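Adhesion G-protein coupled receptor G6 (Danio rerio, PDB 6V55) is an adhesion receptor linked to myelination, with a large calcium-binding extracellular region, and probably signals through G proteins. Local coordinates at residues T652-L657 and D712-E717; F674-R679 and N694-A699. One frame throughout, in Å; residues are numbered along the deposited sequence.

Contact 1: residues T652-L657 and D712-E717; sequences TLPPTL and DPVRIE
Residues 652-657 and 712-717 run antiparallel, their end-to-end directions 171° apart, where strands 649-653 and 714-719 neighbour each other in a six-stranded sheet of the GAIN domain. Thr-652 and Arg-715 form a hydrogen-bonded pair: the nearly straight bond from Thr-652 N to Arg-715 O is 2.8 Å, and the return bond from Arg-715 N to Thr-652 O is more bent, at 3.0 Å. Thr-652 CB and Arg-715 CB lie on the same face of the sheet, 3.8 Å apart. From there Arg-715 extends away, and its NH1 and Arg-760 both form salt bridges with Glu-717 OE1. On the other face Leu-653 and Val-714 lie side by side, Leu-653 CD2 against Val-714 CG1 at 3.8 Å. The next hydrogen-bonded positions would be Pro-654 and Pro-713; neither has an N-H, and the pairing stops. Instead Pro-654 CG rests on Asp-712 O at 3.3 Å. Beyond it, water 1 donates to Thr-656 O and accepts from Asp-712 N, joining the turn that begins at Pro-654 to the incoming chain. Thr-656 holds its hydroxyl between backbone N and carbonyl carbon (chi1 58°), and OG1 donates a very short bond, 2.4 Å, to the anti lone pair of Asp-712 OD1.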
loop_
_atom_site.group_PDB
_atom_site.type_symbol
_atom_site.label_atom_id
_atom_site.label_comp_id
_atom_site.label_asym_id
_atom_site.label_seq_id
_atom_site.Cartn_x
_atom_site.Cartn_y
_atom_site.Cartn_z
ATOM N N THR A 652 15.538 26.686 -44.451
ATOM C CA THR A 652 15.513 26.600 -45.904
ATOM C C THR A 652 16.940 26.526 -46.421
ATOM O O THR A 652 17.735 27.445 -46.188
ATOM C CB THR A 652 14.795 27.798 -46.515
ATOM O OG1 THR A 652 13.406 27.737 -46.163
ATOM C CG2 THR A 652 14.942 27.776 -48.030
ATOM N N LEU A 653 17.257 25.439 -47.101
ATOM C CA LEU A 653 18.581 25.270 -47.677
ATOM C C LEU A 653 18.562 25.741 -49.129
ATOM O O LEU A 653 17.693 25.306 -49.894
ATOM C CB LEU A 653 19.020 23.811 -47.601
ATOM C CG LEU A 653 18.748 23.096 -46.264
ATOM C CD1 LEU A 653 18.980 21.594 -46.349
ATOM C CD2 LEU A 653 19.589 23.695 -45.154
ATOM N N PRO A 654 19.494 26.615 -49.532
ATOM C CA PRO A 654 19.508 27.154 -50.911
ATOM C C PRO A 654 19.868 26.079 -51.925
ATOM O O PRO A 654 20.406 25.025 -51.550
ATOM C CB PRO A 654 20.599 28.231 -50.833
ATOM C CG PRO A 654 21.510 27.745 -49.797
ATOM C CD PRO A 654 20.621 27.142 -48.745
ATOM N N PRO A 655 19.551 26.276 -53.213
ATOM C CA PRO A 655 19.896 25.246 -54.210
ATOM C C PRO A 655 21.384 25.129 -54.486
ATOM O O PRO A 655 21.826 24.066 -54.946
ATOM C CB PRO A 655 19.139 25.701 -55.465
ATOM C CG PRO A 655 18.057 26.595 -54.955
ATOM C CD PRO A 655 18.648 27.294 -53.782
ATOM N N THR A 656 22.157 26.178 -54.195
ATOM C CA THR A 656 23.612 26.226 -54.347
ATOM C C THR A 656 24.355 25.800 -53.087
ATOM O O THR A 656 25.452 26.316 -52.831
ATOM C CB THR A 656 24.023 27.640 -54.742
ATOM O OG1 THR A 656 23.564 28.560 -53.739
ATOM C CG2 THR A 656 23.420 28.016 -56.074
ATOM N N LEU A 657 23.786 24.891 -52.277
ATOM C CA LEU A 657 24.397 24.528 -50.998
ATOM C C LEU A 657 25.643 23.673 -51.204
ATOM O O LEU A 657 26.654 23.869 -50.518
ATOM C CB LEU A 657 23.384 23.791 -50.108
ATOM C CG LEU A 657 23.908 23.175 -48.799
ATOM C CD1 LEU A 657 24.085 24.228 -47.724
ATOM C CD2 LEU A 657 23.030 22.067 -48.301
ATOM N N ASP A 712 25.046 31.751 -51.351
ATOM C CA ASP A 712 23.658 32.034 -50.998
ATOM C C ASP A 712 23.357 31.445 -49.634
ATOM O O ASP A 712 23.626 30.256 -49.411
ATOM C CB ASP A 712 22.680 31.457 -52.022
ATOM C CG ASP A 712 23.043 31.818 -53.427
ATOM O OD1 ASP A 712 23.063 30.892 -54.269
ATOM O OD2 ASP A 712 23.323 33.014 -53.687
ATOM N N PRO A 713 22.776 32.212 -48.721
ATOM C CA PRO A 713 22.702 31.781 -47.324
ATOM C C PRO A 713 21.616 30.740 -47.072
ATOM O O PRO A 713 20.745 30.485 -47.900
ATOM C CB PRO A 713 22.386 33.079 -46.582
ATOM C CG PRO A 713 21.611 33.889 -47.586
ATOM C CD PRO A 713 22.201 33.556 -48.923
ATOM N N VAL A 714 21.724 30.111 -45.901
ATOM C CA VAL A 714 20.655 29.303 -45.335
ATOM C C VAL A 714 19.659 30.235 -44.667
ATOM O O VAL A 714 20.039 31.060 -43.828
ATOM C CB VAL A 714 21.219 28.299 -44.320
ATOM C CG1 VAL A 714 20.176 27.285 -43.938
ATOM C CG2 VAL A 714 22.414 27.599 -44.900
ATOM N N ARG A 715 18.387 30.108 -45.020
ATOM C CA ARG A 715 17.346 30.878 -44.348
ATOM C C ARG A 715 16.908 30.096 -43.113
ATOM O O ARG A 715 16.272 29.045 -43.228
ATOM C CB ARG A 715 16.176 31.147 -45.293
ATOM C CG ARG A 715 15.265 32.302 -44.884
ATOM C CD ARG A 715 13.947 32.178 -45.614
ATOM N NE ARG A 715 12.971 33.205 -45.259
ATOM C CZ ARG A 715 11.962 33.024 -44.403
ATOM N NH1 ARG A 715 11.784 31.852 -43.795
ATOM N NH2 ARG A 715 11.118 34.025 -44.165
ATOM N N ILE A 716 17.274 30.590 -41.933
ATOM C CA ILE A 716 16.861 29.999 -40.663
ATOM C C ILE A 716 15.860 30.944 -40.021
ATOM O O ILE A 716 16.209 32.075 -39.664
ATOM C CB ILE A 716 18.054 29.773 -39.720
ATOM C CG1 ILE A 716 19.197 29.025 -40.423
ATOM C CG2 ILE A 716 17.603 29.145 -38.387
ATOM C CD1 ILE A 716 19.113 27.546 -40.354
ATOM N N GLU A 717 14.624 30.491 -39.870
ATOM C CA GLU A 717 13.582 31.277 -39.217
ATOM C C GLU A 717 13.206 30.562 -37.936
ATOM O O GLU A 717 12.835 29.389 -37.981
ATOM C CB GLU A 717 12.352 31.444 -40.123
ATOM C CG GLU A 717 11.066 31.881 -39.397
ATOM C CD GLU A 717 9.826 31.832 -40.292
ATOM O OE1 GLU A 717 9.953 32.125 -41.510
ATOM O OE2 GLU A 717 8.729 31.497 -39.774
HETATM O O HOH W 1 25.712 28.676 -51.793
#

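Contact 2: residues F674-R679 and N694-A699; sequences FMFFGR and NSYVVA
Strands 671-677 and 697-701 lie side by side in the four-stranded antiparallel sheet of the GAIN-domain sandwich, and this contact is their pairing. Met-675 and Ala-699 form a hydrogen-bonded pair with two bonds. Ala-699 N reaches Met-675 O in the carbonyl plane at 2.9 Å, whereas Met-675 N approaches Ala-699 O from above its carbonyl plane. Two residues on, Phe-677 N meets Val-697 O almost along the C=O axis at 2.8 Å. Between them sits the non-hydrogen-bonded pair Phe-676 and Val-698.

Phe-674, Phe-676 and Val-698 supply the face turned to strands 649-653 and 714-719. Val-698 has CG1 in the crowded position (chi1 59°), which sets CG2 anti to the backbone N; CG2 touches Phe-674 CZ at 3.6 Å while also lying on Met-675 O. The Phe-676 ring, its CG anti to the backbone N (chi1 175°), rises from the sheet face and leans to place CZ over one face of Tyr-696, 3.6 Å from Tyr-696 CG. The two rings cross obliquely, their planes at 37°. The edge of Tyr-696 meets the backbone where the strand ends, with CE1 3.3 Å from Gly-678 O and CD1 near Phe-677 O.

On the reverse face, Met-675 and Phe-677 pack against helix 573-593, with Ala-699 CB and Val-697 CB beside their CB atoms. Val-698 and Ala-699 also pair antiparallel with a strand of the bound peptide, modelled as a separate chain and probably the segment after the cleavage site. A peptide strand that extends the four-stranded sheet beyond strand 697-701 is consistent with the tethered agonist of an autoproteolysed GAIN domain.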
loop_
_atom_site.group_PDB
_atom_site.type_symbol
_atom_site.label_atom_id
_atom_site.label_comp_id
_atom_site.label_asym_id
_atom_site.label_seq_id
_atom_site.Cartn_x
_atom_site.Cartn_y
_atom_site.Cartn_z
ATOM N N PHE A 674 17.939 17.241 -38.853
ATOM C CA PHE A 674 17.164 18.358 -38.329
ATOM C C PHE A 674 16.875 18.059 -36.869
ATOM O O PHE A 674 16.443 16.953 -36.550
ATOM C CB PHE A 674 15.872 18.530 -39.140
ATOM C CG PHE A 674 15.076 19.768 -38.814
ATOM C CD1 PHE A 674 14.123 19.758 -37.788
ATOM C CD2 PHE A 674 15.205 20.913 -39.583
ATOM C CE1 PHE A 674 13.367 20.878 -37.491
ATOM C CE2 PHE A 674 14.438 22.052 -39.296
ATOM C CZ PHE A 674 13.509 22.020 -38.251
ATOM N N MET A 675 17.128 19.030 -35.988
ATOM C CA MET A 675 16.779 18.938 -34.569
ATOM C C MET A 675 16.047 20.203 -34.145
ATOM O O MET A 675 16.422 21.312 -34.544
ATOM C CB MET A 675 18.015 18.769 -33.672
ATOM C CG MET A 675 18.983 17.708 -34.133
ATOM S SD MET A 675 20.466 17.563 -33.160
ATOM C CE MET A 675 21.635 17.520 -34.522
ATOM N N PHE A 676 15.003 20.044 -33.339
ATOM C CA PHE A 676 14.297 21.175 -32.748
ATOM C C PHE A 676 14.370 21.025 -31.237
ATOM O O PHE A 676 13.932 20.005 -30.692
ATOM C CB PHE A 676 12.845 21.230 -33.237
ATOM C CG PHE A 676 12.015 22.292 -32.573
ATOM C CD1 PHE A 676 11.132 21.970 -31.533
ATOM C CD2 PHE A 676 12.097 23.606 -33.001
ATOM C CE1 PHE A 676 10.375 22.951 -30.918
ATOM C CE2 PHE A 676 11.334 24.598 -32.403
ATOM C CZ PHE A 676 10.478 24.274 -31.354
ATOM N N PHE A 677 14.914 22.033 -30.561
ATOM C CA PHE A 677 15.020 22.020 -29.105
ATOM C C PHE A 677 13.906 22.894 -28.536
ATOM O O PHE A 677 13.924 24.118 -28.689
ATOM C CB PHE A 677 16.394 22.503 -28.651
ATOM C CG PHE A 677 17.500 21.509 -28.886
ATOM C CD1 PHE A 677 18.146 21.437 -30.120
ATOM C CD2 PHE A 677 17.905 20.650 -27.865
ATOM C CE1 PHE A 677 19.169 20.524 -30.338
ATOM C CE2 PHE A 677 18.942 19.732 -28.071
ATOM C CZ PHE A 677 19.571 19.678 -29.310
ATOM N N GLY A 678 12.918 22.263 -27.906
ATOM C CA GLY A 678 11.844 23.027 -27.299
ATOM C C GLY A 678 12.259 23.796 -26.065
ATOM O O GLY A 678 11.630 24.807 -25.739
ATOM N N ARG A 679 13.307 23.346 -25.377
ATOM C CA ARG A 679 13.784 23.969 -24.155
ATOM C C ARG A 679 15.219 24.437 -24.360
ATOM O O ARG A 679 15.957 23.888 -25.186
ATOM C CB ARG A 679 13.666 22.998 -22.979
ATOM C CG ARG A 679 12.212 22.715 -22.622
ATOM C CD ARG A 679 12.043 22.327 -21.170
ATOM N NE ARG A 679 12.544 23.373 -20.291
ATOM C CZ ARG A 679 11.787 24.321 -19.751
ATOM N NH1 ARG A 679 10.478 24.337 -19.989
ATOM N NH2 ARG A 679 12.344 25.245 -18.970
ATOM N N ASN A 694 16.127 34.376 -26.416
ATOM C CA ASN A 694 14.675 34.357 -26.498
ATOM C C ASN A 694 14.256 33.680 -27.802
ATOM O O ASN A 694 13.706 34.295 -28.725
ATOM C CB ASN A 694 14.122 35.786 -26.355
ATOM C CG ASN A 694 12.604 35.820 -26.224
ATOM O OD1 ASN A 694 11.890 36.063 -27.200
ATOM N ND2 ASN A 694 12.106 35.537 -25.024
ATOM N N SER A 695 14.509 32.374 -27.861
ATOM C CA SER A 695 14.264 31.599 -29.067
ATOM C C SER A 695 14.207 30.119 -28.730
ATOM O O SER A 695 14.709 29.678 -27.696
ATOM C CB SER A 695 15.362 31.827 -30.098
ATOM O OG SER A 695 14.941 31.357 -31.354
ATOM N N TYR A 696 13.620 29.350 -29.636
ATOM C CA TYR A 696 13.944 27.937 -29.667
ATOM C C TYR A 696 15.297 27.768 -30.343
ATOM O O TYR A 696 15.803 28.680 -30.997
ATOM C CB TYR A 696 12.863 27.156 -30.406
ATOM C CG TYR A 696 11.530 27.267 -29.722
ATOM C CD1 TYR A 696 11.239 26.474 -28.618
ATOM C CD2 TYR A 696 10.565 28.183 -30.153
ATOM C CE1 TYR A 696 10.015 26.574 -27.964
ATOM C CE2 TYR A 696 9.334 28.291 -29.499
ATOM C CZ TYR A 696 9.075 27.476 -28.409
ATOM O OH TYR A 696 7.881 27.560 -27.740
ATOM N N VAL A 697 15.910 26.605 -30.175
ATOM C CA VAL A 697 17.151 26.315 -30.884
ATOM C C VAL A 697 16.857 25.254 -31.925
ATOM O O VAL A 697 16.338 24.177 -31.598
ATOM C CB VAL A 697 18.264 25.863 -29.940
ATOM C CG1 VAL A 697 19.546 25.742 -30.727
ATOM C CG2 VAL A 697 18.417 26.879 -28.835
ATOM N N VAL A 698 17.169 25.561 -33.176
ATOM C CA VAL A 698 17.016 24.616 -34.267
ATOM C C VAL A 698 18.402 24.312 -34.823
ATOM O O VAL A 698 19.261 25.198 -34.906
ATOM C CB VAL A 698 16.039 25.153 -35.342
ATOM C CG1 VAL A 698 16.476 26.490 -35.966
ATOM C CG2 VAL A 698 15.750 24.123 -36.401
ATOM N N ALA A 699 18.655 23.035 -35.106
ATOM C CA ALA A 699 19.900 22.635 -35.737
ATOM C C ALA A 699 19.652 21.938 -37.070
ATOM O O ALA A 699 18.584 21.353 -37.302
ATOM C CB ALA A 699 20.732 21.731 -34.826
#

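How the contacts relate
Both contacts belong to the GAIN domain, one in each of two sheets, with centres 18 Å apart. In chain order the segments run 652-657, 674-679, 694-699, 712-717, so contact 2 falls wholly within the excursion between the two strands of contact 1. The chain leaves one sheet after strand 649-653, forms neighbouring strands 671-677 and 697-701 in the other, and returns as strand 714-719. The sheets meet through their apolar faces: Ile-716 CG2 of contact 1 touches Val-698 CG1 of contact 2 at 3.8 Å. Ile-716 also packs on an aromatic side chain of the bound peptide, so both contacts border the strand thought to act as agonist.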